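Local structure of oligogalacturonate lyase (Vibrio parahaemolyticus RIMD 2210633, 3C5M) at residues Val6-Phe14 with Lys22-Asp30; Leu51-Tyr62 with Gln74-Gly85. The protein probably cleaves oligogalacturonides derived from pectin by beta-elimination, as a manganese-binding lyase built on a seven-bladed beta-propeller. All coordinates share one frame; numbering follows the deposited sequence.

Contact 1. Residues Val6-Phe14 with Lys22-Asp30; sequences VITLNFETF and KVTRLTPTD
The F11 ring carries L26 CD1 over the centre of one face, 3.4 Å from the centroid and 12° off the ring normal, a CH-pi contact beside the antiparallel beta hairpin of strands 12-15 and 22-25. V23 CB makes a second one, 4.0 Å from the centroid of the F14 ring and displaced toward the rim of its face. F14 CG sits between its backbone N and carbonyl carbon (chi1 62°), which folds the ring back over V23. At the edge of the R25 guanidinium lie E12 OE2 and the T27 carbonyl. Strand 22-25 pairs with strand 376-381, so strands from near the two ends of the chain share one blade, the closure that completes a beta-propeller ring. F14 and V23 are a hydrogen-bonded pair, with F14 N 2.7 Å from V23 O. T13 and T24, the non-hydrogen-bonded pair, put their side chains on the opposite face. R25 N reaches E12 O at 2.8 Å, but the return bond from E12 N to R25 O is weak. R25 NH1 salt-bridges E12 OE2 at 3.0 Å from above the carboxylate plane, which stands 83° to the guanidinium. R25 NE holds T27 O at 2.8 Å, almost within the guanidinium plane.

Contact 2. Residues Leu51-Tyr62 with Gln74-Gly85; sequences LFAGDFDGNRNY and QLTEGKGDNTFG
Y62 and T83 bury the most surface here, with T83 CG2 over one face of the Y62 ring and N82 O at its edge. Y62 OH donates to N82 O at 2.6 Å, in the carbonyl plane and on a lone pair. With CG anti to the carbonyl carbon (chi1 -83°), the ring extends along the connection that leads from strand 71-74 of one propeller blade to strand 87-88 of the next. Near the end of this connection N82 OD1 accepts from F84 N (an Asx turn) and from G85 N as well (an Asx motif), the two donors coming from opposite faces of its plane. The Y62 backbone is gripped too: L75 N bonds Y62 O at 2.7 Å, and Y62 N gives a nearly straight bond (174°) to T76 OG1 at 3.1 Å.

T83 packs against A53 and R60. Its CB meets A53 CB at 3.5 Å, and its CG2 lies on both A53 CB and R60 CG. Beyond that carbon R60 bends back to its own segment, where NE meets D55 OD2 at 2.6 Å in the guanidinium plane, on the syn lone pair.

N61, third in buried surface, sets its CB against the T76 carbonyl. Beside it Q74 NE2 divides its hydrogens between T76 O and D57 OD2, the latter at 3.2 Å and met from above the carboxylate plane; Q74 OE1 accepts from A2 N. A water links D57 OD2 to G78 N.

T76 OG1 stands between two bonds: it accepts from Y62 N and donates to D81 OD2 at 2.6 Å, and D81 OD1 is salt-bridged to K99. The threonine hydroxyl, donating a hydrogen bond to a carboxylate, is probably polarised into a stronger acceptor for the Y62 amide.

How the contacts relate
Contact 1 and contact 2 have centres 18 Å apart and meet through packing of side chains, within one blade at I7 and between neighbouring blades at T27 and P28. F56, on the turn of contact 2, is the main joint: I7 CD1 lies 3.4 Å from F56 CD2, and P28 CD lies 3.8 Å from F56 CZ. T27 CG2 lies 3.8 Å from F52 CE1. Both contacts also reach one sheet, since strand 6-8 pairs with strand 71-74, which leads into 74-85. Contact 1 lies away from the metal, whereas in contact 2 the side chain of F84 comes within about 3 Å of that of the manganese ligand Q350 and about 7 Å of the manganese ion.

Contact 1. Residues Val6-Phe14 with Lys22-Asp30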
# COMPACT_ATOMS: atom_id res chain seq x y z
N VAL A 6 -13.21 -12.01 -20.42
CA VAL A 6 -14.06 -11.06 -19.73
C VAL A 6 -15.01 -11.79 -18.79
O VAL A 6 -15.47 -12.89 -19.10
CB VAL A 6 -14.89 -10.26 -20.73
CG1 VAL A 6 -15.77 -9.28 -19.99
CG2 VAL A 6 -13.97 -9.56 -21.69
N ILE A 7 -15.29 -11.18 -17.65
CA ILE A 7 -16.22 -11.79 -16.69
C ILE A 7 -17.24 -10.76 -16.25
O ILE A 7 -16.89 -9.63 -15.92
CB ILE A 7 -15.48 -12.35 -15.45
CG1 ILE A 7 -14.61 -11.27 -14.83
CG2 ILE A 7 -14.65 -13.55 -15.83
CD1 ILE A 7 -13.86 -11.76 -13.60
N THR A 8 -18.50 -11.14 -16.27
CA THR A 8 -19.55 -10.23 -15.85
C THR A 8 -19.87 -10.46 -14.37
O THR A 8 -20.18 -11.58 -13.96
CB THR A 8 -20.80 -10.43 -16.71
OG1 THR A 8 -20.47 -10.13 -18.08
CG2 THR A 8 -21.92 -9.51 -16.25
N LEU A 9 -19.77 -9.41 -13.57
CA LEU A 9 -20.00 -9.49 -12.13
C LEU A 9 -21.33 -8.91 -11.69
O LEU A 9 -21.96 -8.15 -12.42
CB LEU A 9 -18.88 -8.77 -11.37
CG LEU A 9 -17.44 -9.17 -11.72
CD1 LEU A 9 -16.48 -8.29 -10.95
CD2 LEU A 9 -17.22 -10.63 -11.38
N ASN A 10 -21.74 -9.27 -10.47
CA ASN A 10 -22.99 -8.79 -9.88
C ASN A 10 -22.66 -7.90 -8.69
O ASN A 10 -21.93 -8.32 -7.79
CB ASN A 10 -23.84 -9.97 -9.40
CG ASN A 10 -24.66 -10.59 -10.51
OD1 ASN A 10 -24.22 -10.63 -11.67
ND2 ASN A 10 -25.84 -11.08 -10.18
N PHE A 11 -23.18 -6.68 -8.67
CA PHE A 11 -22.90 -5.80 -7.54
C PHE A 11 -24.06 -5.83 -6.57
O PHE A 11 -25.19 -5.48 -6.91
CB PHE A 11 -22.65 -4.36 -8.03
CG PHE A 11 -21.37 -4.18 -8.80
CD1 PHE A 11 -21.11 -2.99 -9.46
CD2 PHE A 11 -20.43 -5.20 -8.87
CE1 PHE A 11 -19.93 -2.81 -10.17
CE2 PHE A 11 -19.25 -5.03 -9.58
CZ PHE A 11 -19.01 -3.83 -10.23
N GLU A 12 -23.79 -6.26 -5.34
CA GLU A 12 -24.83 -6.33 -4.33
C GLU A 12 -24.55 -5.30 -3.26
O GLU A 12 -23.48 -5.28 -2.67
CB GLU A 12 -24.88 -7.73 -3.72
CG GLU A 12 -25.96 -7.90 -2.65
CD GLU A 12 -26.08 -9.33 -2.15
OE1 GLU A 12 -26.89 -9.57 -1.22
OE2 GLU A 12 -25.38 -10.21 -2.68
N THR A 13 -25.52 -4.43 -3.02
CA THR A 13 -25.35 -3.39 -2.03
C THR A 13 -26.19 -3.66 -0.78
O THR A 13 -27.36 -4.01 -0.88
CB THR A 13 -25.74 -2.03 -2.59
OG1 THR A 13 -25.06 -1.82 -3.84
CG2 THR A 13 -25.39 -0.94 -1.62
N PHE A 14 -25.58 -3.50 0.39
CA PHE A 14 -26.29 -3.70 1.64
C PHE A 14 -26.05 -2.54 2.60
O PHE A 14 -25.16 -1.72 2.39
CB PHE A 14 -25.87 -5.03 2.30
CG PHE A 14 -24.42 -5.11 2.66
CD1 PHE A 14 -23.45 -5.39 1.69
CD2 PHE A 14 -24.00 -4.90 3.97
CE1 PHE A 14 -22.10 -5.44 2.02
CE2 PHE A 14 -22.64 -4.95 4.32
CZ PHE A 14 -21.69 -5.22 3.34
N LYS A 22 -24.18 2.74 3.29
CA LYS A 22 -24.29 1.77 2.20
C LYS A 22 -22.93 1.18 1.84
O LYS A 22 -21.92 1.89 1.78
CB LYS A 22 -24.92 2.39 0.96
CG LYS A 22 -26.43 2.55 1.04
CD LYS A 22 -27.05 2.99 -0.27
CE LYS A 22 -26.70 4.41 -0.63
NZ LYS A 22 -27.29 4.80 -1.95
N VAL A 23 -22.93 -0.12 1.61
CA VAL A 23 -21.72 -0.85 1.25
C VAL A 23 -22.06 -1.80 0.12
O VAL A 23 -23.01 -2.58 0.21
CB VAL A 23 -21.19 -1.70 2.39
CG1 VAL A 23 -20.00 -2.48 1.92
CG2 VAL A 23 -20.83 -0.82 3.57
N THR A 24 -21.27 -1.76 -0.93
CA THR A 24 -21.53 -2.62 -2.06
C THR A 24 -20.36 -3.56 -2.36
O THR A 24 -19.22 -3.15 -2.35
CB THR A 24 -21.94 -1.74 -3.28
OG1 THR A 24 -21.69 -2.44 -4.50
CG2 THR A 24 -21.23 -0.42 -3.24
N ARG A 25 -20.68 -4.84 -2.57
CA ARG A 25 -19.69 -5.88 -2.85
C ARG A 25 -19.49 -6.00 -4.37
O ARG A 25 -20.45 -6.20 -5.11
CB ARG A 25 -20.19 -7.21 -2.29
CG ARG A 25 -19.13 -8.28 -2.14
CD ARG A 25 -19.74 -9.67 -2.00
NE ARG A 25 -20.42 -10.09 -3.22
CZ ARG A 25 -21.71 -10.38 -3.29
NH1 ARG A 25 -22.46 -10.30 -2.20
NH2 ARG A 25 -22.24 -10.74 -4.45
N LEU A 26 -18.24 -5.88 -4.83
CA LEU A 26 -17.94 -5.94 -6.26
C LEU A 26 -17.67 -7.34 -6.79
O LEU A 26 -18.07 -7.67 -7.91
CB LEU A 26 -16.73 -5.07 -6.57
CG LEU A 26 -16.79 -3.55 -6.41
CD1 LEU A 26 -18.09 -3.04 -7.00
CD2 LEU A 26 -16.68 -3.16 -4.97
N THR A 27 -16.99 -8.16 -6.00
CA THR A 27 -16.64 -9.51 -6.42
C THR A 27 -17.53 -10.61 -5.83
O THR A 27 -18.18 -10.41 -4.79
CB THR A 27 -15.15 -9.79 -6.09
OG1 THR A 27 -14.91 -9.61 -4.68
CG2 THR A 27 -14.27 -8.83 -6.86
N PRO A 28 -17.60 -11.78 -6.49
CA PRO A 28 -18.40 -12.92 -6.04
C PRO A 28 -18.01 -13.38 -4.64
O PRO A 28 -16.85 -13.27 -4.23
CB PRO A 28 -18.12 -13.99 -7.09
CG PRO A 28 -17.89 -13.19 -8.32
CD PRO A 28 -17.00 -12.07 -7.81
N THR A 29 -18.99 -13.92 -3.92
CA THR A 29 -18.75 -14.38 -2.57
C THR A 29 -18.12 -15.78 -2.53
O THR A 29 -17.72 -16.26 -1.47
CB THR A 29 -20.07 -14.33 -1.75
OG1 THR A 29 -19.80 -14.71 -0.40
CG2 THR A 29 -21.12 -15.27 -2.35
N ASP A 30 -18.01 -16.42 -3.69
CA ASP A 30 -17.43 -17.76 -3.80
C ASP A 30 -16.02 -17.84 -4.38
O ASP A 30 -15.46 -18.94 -4.48
CB ASP A 30 -18.33 -18.66 -4.65
CG ASP A 30 -18.71 -18.01 -5.94
OD1 ASP A 30 -19.64 -17.18 -5.92
OD2 ASP A 30 -18.08 -18.31 -6.97

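Contact 2. Residues Leu51-Tyr62 with Gln74-Gly85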
# COMPACT_ATOMS: atom_id res chain seq x y z
N LEU A 51 -8.43 -1.66 -10.66
CA LEU A 51 -7.47 -2.74 -10.81
C LEU A 51 -7.57 -3.58 -9.54
O LEU A 51 -7.63 -3.03 -8.44
CB LEU A 51 -6.06 -2.15 -10.96
CG LEU A 51 -4.86 -3.08 -11.05
CD1 LEU A 51 -4.85 -3.83 -12.38
CD2 LEU A 51 -3.59 -2.25 -10.88
N PHE A 52 -7.58 -4.90 -9.69
CA PHE A 52 -7.67 -5.81 -8.53
C PHE A 52 -7.23 -7.22 -8.92
O PHE A 52 -6.93 -7.47 -10.07
CB PHE A 52 -9.11 -5.82 -7.98
CG PHE A 52 -10.09 -6.62 -8.81
CD1 PHE A 52 -10.38 -7.95 -8.48
CD2 PHE A 52 -10.70 -6.06 -9.92
CE1 PHE A 52 -11.27 -8.70 -9.26
CE2 PHE A 52 -11.60 -6.80 -10.70
CZ PHE A 52 -11.88 -8.13 -10.37
N ALA A 53 -7.20 -8.12 -7.95
CA ALA A 53 -6.78 -9.49 -8.21
C ALA A 53 -7.86 -10.50 -7.81
O ALA A 53 -8.64 -10.25 -6.88
CB ALA A 53 -5.50 -9.79 -7.45
N GLY A 54 -7.89 -11.64 -8.50
CA GLY A 54 -8.86 -12.68 -8.19
C GLY A 54 -8.44 -14.02 -8.75
O GLY A 54 -7.52 -14.08 -9.58
N ASP A 55 -9.10 -15.10 -8.32
CA ASP A 55 -8.75 -16.45 -8.81
C ASP A 55 -9.68 -17.01 -9.88
O ASP A 55 -9.73 -18.21 -10.07
CB ASP A 55 -8.70 -17.43 -7.64
CG ASP A 55 -7.71 -17.01 -6.57
OD1 ASP A 55 -7.50 -17.77 -5.59
OD2 ASP A 55 -7.12 -15.92 -6.72
N PHE A 56 -10.40 -16.13 -10.57
CA PHE A 56 -11.31 -16.58 -11.61
C PHE A 56 -10.67 -17.60 -12.55
O PHE A 56 -11.30 -18.57 -12.95
CB PHE A 56 -11.80 -15.39 -12.44
CG PHE A 56 -12.55 -14.38 -11.65
CD1 PHE A 56 -13.89 -14.59 -11.33
CD2 PHE A 56 -11.93 -13.23 -11.19
CE1 PHE A 56 -14.60 -13.68 -10.56
CE2 PHE A 56 -12.62 -12.31 -10.42
CZ PHE A 56 -13.97 -12.53 -10.11
N ASP A 57 -9.41 -17.38 -12.89
CA ASP A 57 -8.73 -18.29 -13.81
C ASP A 57 -7.83 -19.32 -13.13
O ASP A 57 -6.80 -19.73 -13.67
CB ASP A 57 -7.93 -17.47 -14.84
CG ASP A 57 -7.42 -18.32 -15.99
OD1 ASP A 57 -8.16 -19.21 -16.46
OD2 ASP A 57 -6.27 -18.09 -16.43
N GLY A 58 -8.23 -19.75 -11.93
CA GLY A 58 -7.47 -20.74 -11.20
C GLY A 58 -6.14 -20.24 -10.67
O GLY A 58 -5.38 -20.99 -10.06
N ASN A 59 -5.85 -18.97 -10.91
CA ASN A 59 -4.61 -18.39 -10.45
C ASN A 59 -4.85 -16.99 -9.96
O ASN A 59 -5.72 -16.29 -10.48
CB ASN A 59 -3.59 -18.34 -11.58
CG ASN A 59 -2.85 -19.64 -11.74
OD1 ASN A 59 -2.40 -19.98 -12.83
ND2 ASN A 59 -2.70 -20.37 -10.64
N ARG A 60 -4.09 -16.59 -8.95
CA ARG A 60 -4.20 -15.26 -8.42
C ARG A 60 -3.63 -14.34 -9.51
O ARG A 60 -2.42 -14.23 -9.62
CB ARG A 60 -3.37 -15.19 -7.13
CG ARG A 60 -3.59 -13.96 -6.26
CD ARG A 60 -5.00 -13.92 -5.69
NE ARG A 60 -5.35 -15.14 -4.95
CZ ARG A 60 -4.87 -15.48 -3.76
NH1 ARG A 60 -4.00 -14.69 -3.14
NH2 ARG A 60 -5.26 -16.61 -3.19
N ASN A 61 -4.50 -13.72 -10.32
CA ASN A 61 -4.11 -12.81 -11.43
C ASN A 61 -4.74 -11.41 -11.32
O ASN A 61 -5.60 -11.18 -10.49
CB ASN A 61 -4.55 -13.38 -12.78
CG ASN A 61 -3.89 -14.71 -13.09
OD1 ASN A 61 -2.67 -14.83 -13.02
ND2 ASN A 61 -4.71 -15.71 -13.46
N TYR A 62 -4.33 -10.49 -12.20
CA TYR A 62 -4.85 -9.12 -12.20
C TYR A 62 -6.03 -8.91 -13.13
O TYR A 62 -6.06 -9.40 -14.27
CB TYR A 62 -3.76 -8.14 -12.61
CG TYR A 62 -2.85 -7.73 -11.49
CD1 TYR A 62 -3.28 -6.84 -10.51
CD2 TYR A 62 -1.56 -8.22 -11.41
CE1 TYR A 62 -2.45 -6.45 -9.48
CE2 TYR A 62 -0.73 -7.85 -10.39
CZ TYR A 62 -1.16 -6.96 -9.43
OH TYR A 62 -0.29 -6.54 -8.46
N GLN A 74 -9.39 -9.99 -17.83
CA GLN A 74 -8.20 -10.58 -17.25
C GLN A 74 -6.98 -9.89 -17.85
O GLN A 74 -6.78 -9.90 -19.06
CB GLN A 74 -8.15 -12.08 -17.52
CG GLN A 74 -7.40 -12.89 -16.47
CD GLN A 74 -7.27 -14.36 -16.85
OE1 GLN A 74 -8.22 -14.99 -17.34
NE2 GLN A 74 -6.09 -14.92 -16.60
N LEU A 75 -6.17 -9.28 -16.98
CA LEU A 75 -4.97 -8.55 -17.39
C LEU A 75 -3.76 -9.46 -17.53
O LEU A 75 -3.02 -9.35 -18.51
CB LEU A 75 -4.67 -7.46 -16.36
CG LEU A 75 -5.20 -6.06 -16.63
CD1 LEU A 75 -6.50 -6.12 -17.40
CD2 LEU A 75 -5.36 -5.32 -15.32
N THR A 76 -3.57 -10.35 -16.56
CA THR A 76 -2.43 -11.25 -16.56
C THR A 76 -2.87 -12.70 -16.36
O THR A 76 -3.91 -12.96 -15.77
CB THR A 76 -1.46 -10.88 -15.45
OG1 THR A 76 -2.08 -11.13 -14.18
CG2 THR A 76 -1.09 -9.42 -15.54
N GLU A 77 -2.05 -13.64 -16.84
CA GLU A 77 -2.34 -15.06 -16.72
C GLU A 77 -1.14 -15.84 -16.20
O GLU A 77 -0.03 -15.30 -16.10
CB GLU A 77 -2.76 -15.62 -18.08
CG GLU A 77 -1.68 -15.53 -19.15
CD GLU A 77 -2.21 -15.84 -20.55
OE1 GLU A 77 -2.72 -16.96 -20.77
OE2 GLU A 77 -2.11 -14.96 -21.44
N GLY A 78 -1.37 -17.11 -15.85
CA GLY A 78 -0.30 -17.95 -15.34
C GLY A 78 -0.05 -17.69 -13.87
O GLY A 78 -0.76 -16.88 -13.25
N LYS A 79 0.93 -18.36 -13.28
CA LYS A 79 1.23 -18.14 -11.88
C LYS A 79 2.43 -17.24 -11.66
O LYS A 79 3.17 -16.93 -12.60
CB LYS A 79 1.46 -19.46 -11.17
CG LYS A 79 2.47 -20.36 -11.85
CD LYS A 79 3.15 -21.28 -10.84
CE LYS A 79 3.97 -20.45 -9.84
NZ LYS A 79 4.62 -21.27 -8.78
N GLY A 80 2.61 -16.80 -10.42
CA GLY A 80 3.75 -15.96 -10.11
C GLY A 80 3.53 -14.47 -9.97
O GLY A 80 4.49 -13.73 -9.78
N ASP A 81 2.29 -14.00 -10.07
CA ASP A 81 2.05 -12.58 -9.95
C ASP A 81 2.06 -12.14 -8.51
O ASP A 81 1.60 -12.87 -7.63
CB ASP A 81 0.68 -12.20 -10.52
CG ASP A 81 0.49 -12.63 -11.96
OD1 ASP A 81 1.47 -13.07 -12.59
OD2 ASP A 81 -0.66 -12.51 -12.46
N ASN A 82 2.60 -10.95 -8.28
CA ASN A 82 2.60 -10.36 -6.95
C ASN A 82 1.36 -9.50 -7.09
O ASN A 82 1.38 -8.43 -7.71
CB ASN A 82 3.83 -9.51 -6.73
CG ASN A 82 3.79 -8.79 -5.42
OD1 ASN A 82 2.85 -8.05 -5.13
ND2 ASN A 82 4.81 -9.01 -4.61
N THR A 83 0.26 -9.96 -6.53
CA THR A 83 -0.99 -9.25 -6.68
C THR A 83 -1.22 -8.06 -5.80
O THR A 83 -2.28 -7.46 -5.87
CB THR A 83 -2.17 -10.23 -6.52
OG1 THR A 83 -1.96 -11.06 -5.36
CG2 THR A 83 -2.26 -11.12 -7.75
N PHE A 84 -0.22 -7.70 -4.99
CA PHE A 84 -0.36 -6.54 -4.09
C PHE A 84 0.31 -5.25 -4.55
O PHE A 84 -0.26 -4.18 -4.41
CB PHE A 84 0.17 -6.88 -2.70
CG PHE A 84 -0.61 -7.94 -2.01
CD1 PHE A 84 -0.34 -9.28 -2.24
CD2 PHE A 84 -1.65 -7.60 -1.17
CE1 PHE A 84 -1.11 -10.27 -1.64
CE2 PHE A 84 -2.42 -8.58 -0.57
CZ PHE A 84 -2.15 -9.91 -0.81
N GLY A 85 1.53 -5.37 -5.09
CA GLY A 85 2.27 -4.21 -5.53
C GLY A 85 1.79 -3.55 -6.80
O GLY A 85 2.15 -2.42 -7.07
O HOH W 1 -3.98 -17.85 -15.07